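Local coordinates for protein putative glutathionylspermidine synthase (Methylobacillus flagellatus, PDB 3N6X) that probably joins an acid to an amine at the expense of ATP, as a putative glutathionylspermidine synthase of the circularly permuted ATP-grasp family, at residues 149-154 with 410-415; 219-224 with 268-273. All blocks are in the same frame, centred on the assembly; numbering follows the deposited sequence.

Contact 1. Residues 149-154 with 410-415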
loop_
_atom_site.group_PDB
_atom_site.type_symbol
_atom_site.label_atom_id
_atom_site.label_comp_id
_atom_site.label_asym_id
_atom_site.label_seq_id
_atom_site.Cartn_x
_atom_site.Cartn_y
_atom_site.Cartn_z
ATOM N N LEU A 149 3.074 0.408 -7.056
ATOM C CA LEU A 149 3.681 0.095 -8.353
ATOM C C LEU A 149 3.194 0.994 -9.450
ATOM O O LEU A 149 2.016 1.350 -9.488
ATOM C CB LEU A 149 3.377 -1.363 -8.754
ATOM C CG LEU A 149 3.875 -2.434 -7.825
ATOM C CD1 LEU A 149 3.104 -3.709 -8.026
ATOM C CD2 LEU A 149 5.348 -2.683 -8.030
ATOM N N VAL A 150 4.077 1.281 -10.410
ATOM C CA VAL A 150 3.749 2.051 -11.609
ATOM C C VAL A 150 4.264 1.303 -12.826
ATOM O O VAL A 150 5.231 0.541 -12.724
ATOM C CB VAL A 150 4.248 3.523 -11.568
ATOM C CG1 VAL A 150 3.563 4.310 -10.457
ATOM C CG2 VAL A 150 5.773 3.607 -11.455
ATOM N N ARG A 151 3.596 1.477 -13.960
ATOM C CA ARG A 151 3.961 0.804 -15.206
ATOM C C ARG A 151 4.495 1.829 -16.219
ATOM O O ARG A 151 3.972 2.937 -16.295
ATOM C CB ARG A 151 2.735 0.087 -15.770
ATOM C CG ARG A 151 3.053 -0.919 -16.840
ATOM C CD ARG A 151 1.788 -1.539 -17.388
ATOM N NE ARG A 151 2.081 -2.654 -18.288
ATOM C CZ ARG A 151 1.201 -3.593 -18.614
ATOM N NH1 ARG A 151 -0.030 -3.561 -18.116
ATOM N NH2 ARG A 151 1.547 -4.577 -19.431
ATOM N N THR A 152 5.551 1.481 -16.963
ATOM C CA THR A 152 6.088 2.378 -17.993
ATOM C C THR A 152 6.042 1.733 -19.390
ATOM O O THR A 152 6.060 2.443 -20.400
ATOM C CB THR A 152 7.487 2.917 -17.618
ATOM O OG1 THR A 152 8.364 1.824 -17.345
ATOM C CG2 THR A 152 7.450 3.885 -16.437
ATOM N N GLY A 153 5.966 0.402 -19.424
ATOM C CA GLY A 153 5.916 -0.365 -20.663
ATOM C C GLY A 153 5.106 -1.646 -20.559
ATOM O O GLY A 153 4.373 -1.846 -19.583
ATOM N N GLU A 154 5.223 -2.518 -21.587
ATOM C CA GLU A 154 4.526 -3.810 -21.650
ATOM C C GLU A 154 5.021 -4.726 -20.526
ATOM O O GLU A 154 4.212 -5.357 -19.836
ATOM C CB GLU A 154 4.753 -4.473 -23.033
ATOM C CG GLU A 154 4.037 -5.807 -23.229
ATOM C CD GLU A 154 2.564 -5.736 -23.604
ATOM O OE1 GLU A 154 2.054 -4.618 -23.851
ATOM O OE2 GLU A 154 1.924 -6.811 -23.670
ATOM N N ALA A 410 7.665 7.916 -17.331
ATOM C CA ALA A 410 6.623 7.780 -18.353
ATOM C C ALA A 410 5.463 6.903 -17.807
ATOM O O ALA A 410 5.257 5.770 -18.267
ATOM C CB ALA A 410 7.212 7.165 -19.620
ATOM N N LEU A 411 4.738 7.434 -16.784
ATOM C CA LEU A 411 3.634 6.759 -16.084
ATOM C C LEU A 411 2.570 6.260 -17.060
ATOM O O LEU A 411 2.059 7.043 -17.856
ATOM C CB LEU A 411 3.007 7.710 -15.020
ATOM C CG LEU A 411 1.965 7.092 -14.062
ATOM C CD1 LEU A 411 2.416 5.767 -13.559
ATOM C CD2 LEU A 411 1.674 8.009 -12.889
ATOM N N SER A 412 2.250 4.947 -17.007
ATOM C CA SER A 412 1.273 4.347 -17.915
ATOM C C SER A 412 -0.114 4.929 -17.747
ATOM O O SER A 412 -0.499 5.331 -16.642
ATOM C CB SER A 412 1.243 2.822 -17.789
ATOM O OG SER A 412 0.399 2.380 -16.738
ATOM N N THR A 413 -0.847 5.018 -18.861
ATOM C CA THR A 413 -2.202 5.545 -18.880
ATOM C C THR A 413 -3.221 4.428 -19.039
ATOM O O THR A 413 -2.963 3.436 -19.722
ATOM C CB THR A 413 -2.352 6.599 -19.967
ATOM O OG1 THR A 413 -1.732 6.132 -21.170
ATOM C CG2 THR A 413 -1.768 7.936 -19.562
ATOM N N CYS A 414 -4.369 4.588 -18.405
ATOM C CA CYS A 414 -5.458 3.632 -18.488
ATOM C C CYS A 414 -6.685 4.370 -19.015
ATOM O O CYS A 414 -6.970 5.485 -18.552
ATOM C CB CYS A 414 -5.723 3.003 -17.121
ATOM S SG CYS A 414 -7.097 1.820 -17.091
ATOM N N PRO A 415 -7.412 3.797 -20.015
ATOM C CA PRO A 415 -8.603 4.486 -20.543
ATOM C C PRO A 415 -9.555 4.871 -19.440
ATOM O O PRO A 415 -9.861 4.064 -18.573
ATOM C CB PRO A 415 -9.209 3.459 -21.486
ATOM C CG PRO A 415 -8.070 2.634 -21.898
ATOM C CD PRO A 415 -7.201 2.508 -20.695
HETATM O O HOH W 1 1.139 2.674 -13.992
#
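Arg151, which meets Ser412 across the contact, carries a guanidinium whose edge is turned back on its own chain, with Glu154 C lying in the plane of the group. From that edge Arg151 NE donates to Gly153 O over 2.8 Å and NH2 to Glu154 O, both acceptors tilted slightly out of the plane. Arg151 CG is anti to the backbone N (chi1 -165°) and the chain is extended as far as NE, which carries the charge away from the other segment and leaves Arg151 CB to do the touching, 3.4 Å from Ser412 OG. NH1 forms a salt bridge with Glu12 and NH2 one with Glu83, while Glu12 also bonds Ser412 OG, so that one carboxylate serves both segments. An alanine here would keep the CB contact but would probably leave Glu12 and Glu83 without this positive partner and the turn at Gly153 and Glu154 freer to move.

The setting is a mixed beta-sheet of the ATP-grasp-type region. Strands 144-151 and 413-418 both pair antiparallel with strand 423-435, but here the loop residues leading into 413-418, not that strand itself, meet the end of 144-151. A single backbone bond crosses between the two segments, Ser412 N to Arg151 O at 2.7 Å, running nearly along the C=O axis although bent at the hydrogen (138°). A water bridges the same two residues, accepting from Arg151 N and donating to Ser412 OG at 2.9 Å.

Apolar groups close in beside this polar link. Leu411 crosses Val150 at about a right angle and sets CD1 3.5 Å from Val150 CB, with CG1 of the valine almost as near. Thr152 lays its methyl CG2 against Ala410 O at 3.4 Å, and a CA-H...O contact from Thr152 CA reaches the same carbonyl.

Contact 2. Residues 219-224 with 268-273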
loop_
_atom_site.group_PDB
_atom_site.type_symbol
_atom_site.label_atom_id
_atom_site.label_comp_id
_atom_site.label_asym_id
_atom_site.label_seq_id
_atom_site.Cartn_x
_atom_site.Cartn_y
_atom_site.Cartn_z
ATOM N N THR A 219 -7.106 -16.437 19.834
ATOM C CA THR A 219 -8.110 -15.404 19.801
ATOM C C THR A 219 -7.473 -14.200 19.103
ATOM O O THR A 219 -6.395 -13.768 19.497
ATOM C CB THR A 219 -8.584 -15.087 21.231
ATOM O OG1 THR A 219 -9.233 -16.243 21.764
ATOM C CG2 THR A 219 -9.530 -13.888 21.288
ATOM N N VAL A 220 -8.120 -13.691 18.053
ATOM C CA VAL A 220 -7.613 -12.564 17.269
ATOM C C VAL A 220 -8.550 -11.370 17.405
ATOM O O VAL A 220 -9.758 -11.526 17.291
ATOM C CB VAL A 220 -7.404 -12.951 15.770
ATOM C CG1 VAL A 220 -6.728 -11.817 14.994
ATOM C CG2 VAL A 220 -6.613 -14.251 15.630
ATOM N N VAL A 221 -7.995 -10.181 17.666
ATOM C CA VAL A 221 -8.772 -8.942 17.744
ATOM C C VAL A 221 -8.127 -7.882 16.830
ATOM O O VAL A 221 -6.962 -8.023 16.454
ATOM C CB VAL A 221 -8.938 -8.410 19.208
ATOM C CG1 VAL A 221 -9.590 -9.452 20.122
ATOM C CG2 VAL A 221 -7.607 -7.926 19.783
ATOM N N LEU A 222 -8.885 -6.848 16.465
ATOM C CA LEU A 222 -8.353 -5.724 15.703
ATOM C C LEU A 222 -8.331 -4.489 16.621
ATOM O O LEU A 222 -9.395 -4.000 17.022
ATOM C CB LEU A 222 -9.192 -5.446 14.439
ATOM C CG LEU A 222 -8.517 -4.585 13.325
ATOM C CD1 LEU A 222 -9.258 -4.737 12.008
ATOM C CD2 LEU A 222 -8.454 -3.097 13.706
ATOM N N LEU A 223 -7.117 -4.010 16.986
ATOM C CA LEU A 223 -6.973 -2.820 17.832
ATOM C C LEU A 223 -7.029 -1.528 16.983
ATOM O O LEU A 223 -6.174 -1.307 16.129
ATOM C CB LEU A 223 -5.693 -2.902 18.679
ATOM C CG LEU A 223 -5.285 -1.669 19.484
ATOM C CD1 LEU A 223 -6.283 -1.373 20.620
ATOM C CD2 LEU A 223 -3.885 -1.835 20.043
ATOM N N THR A 224 -8.092 -0.733 17.178
ATOM C CA THR A 224 -8.323 0.509 16.435
ATOM C C THR A 224 -8.132 1.757 17.327
ATOM O O THR A 224 -8.464 1.719 18.521
ATOM C CB THR A 224 -9.745 0.498 15.795
ATOM O OG1 THR A 224 -9.912 1.673 15.004
ATOM C CG2 THR A 224 -10.875 0.439 16.843
ATOM N N LYS A 268 -11.191 -12.392 28.709
ATOM C CA LYS A 268 -10.851 -13.348 27.653
ATOM C C LYS A 268 -9.417 -13.089 27.122
ATOM O O LYS A 268 -9.153 -12.009 26.604
ATOM C CB LYS A 268 -11.876 -13.266 26.500
ATOM C CG LYS A 268 -11.677 -14.355 25.444
ATOM C CD LYS A 268 -12.804 -14.384 24.422
ATOM C CE LYS A 268 -12.473 -15.260 23.235
ATOM N NZ LYS A 268 -12.145 -16.658 23.640
ATOM N N ARG A 269 -8.518 -14.092 27.206
ATOM C CA ARG A 269 -7.147 -13.928 26.705
ATOM C C ARG A 269 -7.073 -13.643 25.208
ATOM O O ARG A 269 -7.760 -14.288 24.416
ATOM C CB ARG A 269 -6.239 -15.111 27.068
ATOM C CG ARG A 269 -4.777 -14.695 27.085
ATOM C CD ARG A 269 -3.834 -15.844 27.227
ATOM N NE ARG A 269 -2.460 -15.430 26.934
ATOM C CZ ARG A 269 -1.385 -16.000 27.465
ATOM N NH1 ARG A 269 -1.514 -16.992 28.341
ATOM N NH2 ARG A 269 -0.170 -15.571 27.141
ATOM N N VAL A 270 -6.260 -12.647 24.831
ATOM C CA VAL A 270 -6.044 -12.270 23.433
ATOM C C VAL A 270 -4.682 -12.783 23.009
ATOM O O VAL A 270 -3.687 -12.519 23.695
ATOM C CB VAL A 270 -6.183 -10.740 23.233
ATOM C CG1 VAL A 270 -5.665 -10.312 21.858
ATOM C CG2 VAL A 270 -7.638 -10.291 23.435
ATOM N N ASP A 271 -4.630 -13.567 21.914
ATOM C CA ASP A 271 -3.367 -14.157 21.474
ATOM C C ASP A 271 -2.687 -13.381 20.357
ATOM O O ASP A 271 -1.452 -13.330 20.312
ATOM C CB ASP A 271 -3.558 -15.635 21.100
ATOM C CG ASP A 271 -4.172 -16.437 22.241
ATOM O OD1 ASP A 271 -3.515 -16.550 23.313
ATOM O OD2 ASP A 271 -5.334 -16.871 22.100
ATOM N N VAL A 272 -3.484 -12.797 19.440
ATOM C CA VAL A 272 -2.961 -12.039 18.304
ATOM C C VAL A 272 -3.726 -10.730 18.173
ATOM O O VAL A 272 -4.958 -10.734 18.162
ATOM C CB VAL A 272 -2.998 -12.851 16.960
ATOM C CG1 VAL A 272 -2.333 -12.069 15.826
ATOM C CG2 VAL A 272 -2.356 -14.234 17.115
ATOM N N ILE A 273 -2.998 -9.608 18.056
ATOM C CA ILE A 273 -3.611 -8.294 17.839
ATOM C C ILE A 273 -3.210 -7.769 16.468
ATOM O O ILE A 273 -2.015 -7.554 16.204
ATOM C CB ILE A 273 -3.227 -7.271 18.952
ATOM C CG1 ILE A 273 -3.753 -7.700 20.331
ATOM C CG2 ILE A 273 -3.710 -5.857 18.581
ATOM C CD1 ILE A 273 -2.988 -7.040 21.526
HETATM O O HOH W 2 -8.832 -16.795 24.436
#
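Thr219 and Asp271 meet through a nearly straight bond, the backbone N of Thr219 donating to Asp271 OD2 at 2.9 Å (170°). The carboxylate oxygen uses its anti lone pair; chi1 of -55° sets Asp271 CG anti to the carbonyl carbon, and OD2 reaches the N-H of Thr219 from there. Thr219 O accepts from both Asp271 N and Val272 N, spanning the interruption in strand 268-275. Thr219 CG2 is anti to its backbone N, and Thr219 CB lies 3.4 Å from Arg269 O. A water 2.8 Å from Thr219 OG1 donates to that same carbonyl.

Beyond the interruption the strands run parallel, with Val221 N bonded to Val272 O at 3.1 Å. Val220 and Val272 stand abreast on one face of the sheet, Val221 and Ile273 on the other. Val221 CG2, which lies between its own backbone N and carbonyl carbon, meets Val270 CG1 tip to tip at 3.7 Å and also touches Ile273 CG1. Leu223 CB lies 3.6 Å from Ile273 CG2.

Helix 199-209 covers Val220 and Val272 through Leu207, whereas Met261 of strand 259-261 packs on Val221 and Val270; strand 220-223 leads through helix 232-242 into its parallel neighbour 245-247, a beta-alpha-beta unit.

Overall arrangement
From the N terminus, the chain first reaches residues 149-154, at the end of strand 144-151, and does not close contact 1 until 410-415, 255 intervening residues later. Contact 2 opens and shuts within that long excursion: 219-224 meets 268-273 after only 43 residues, so the two loops nest and do not cross. The contacts belong to different sheets. Contact 1 ties together two parts of the nine-stranded mixed sheet that are distant in sequence, while contact 2 joins parallel neighbours in the six-stranded one. They lie on opposite sides of the chain's centre, their own centres about 40 Å apart and their nearest atoms about 23 Å apart.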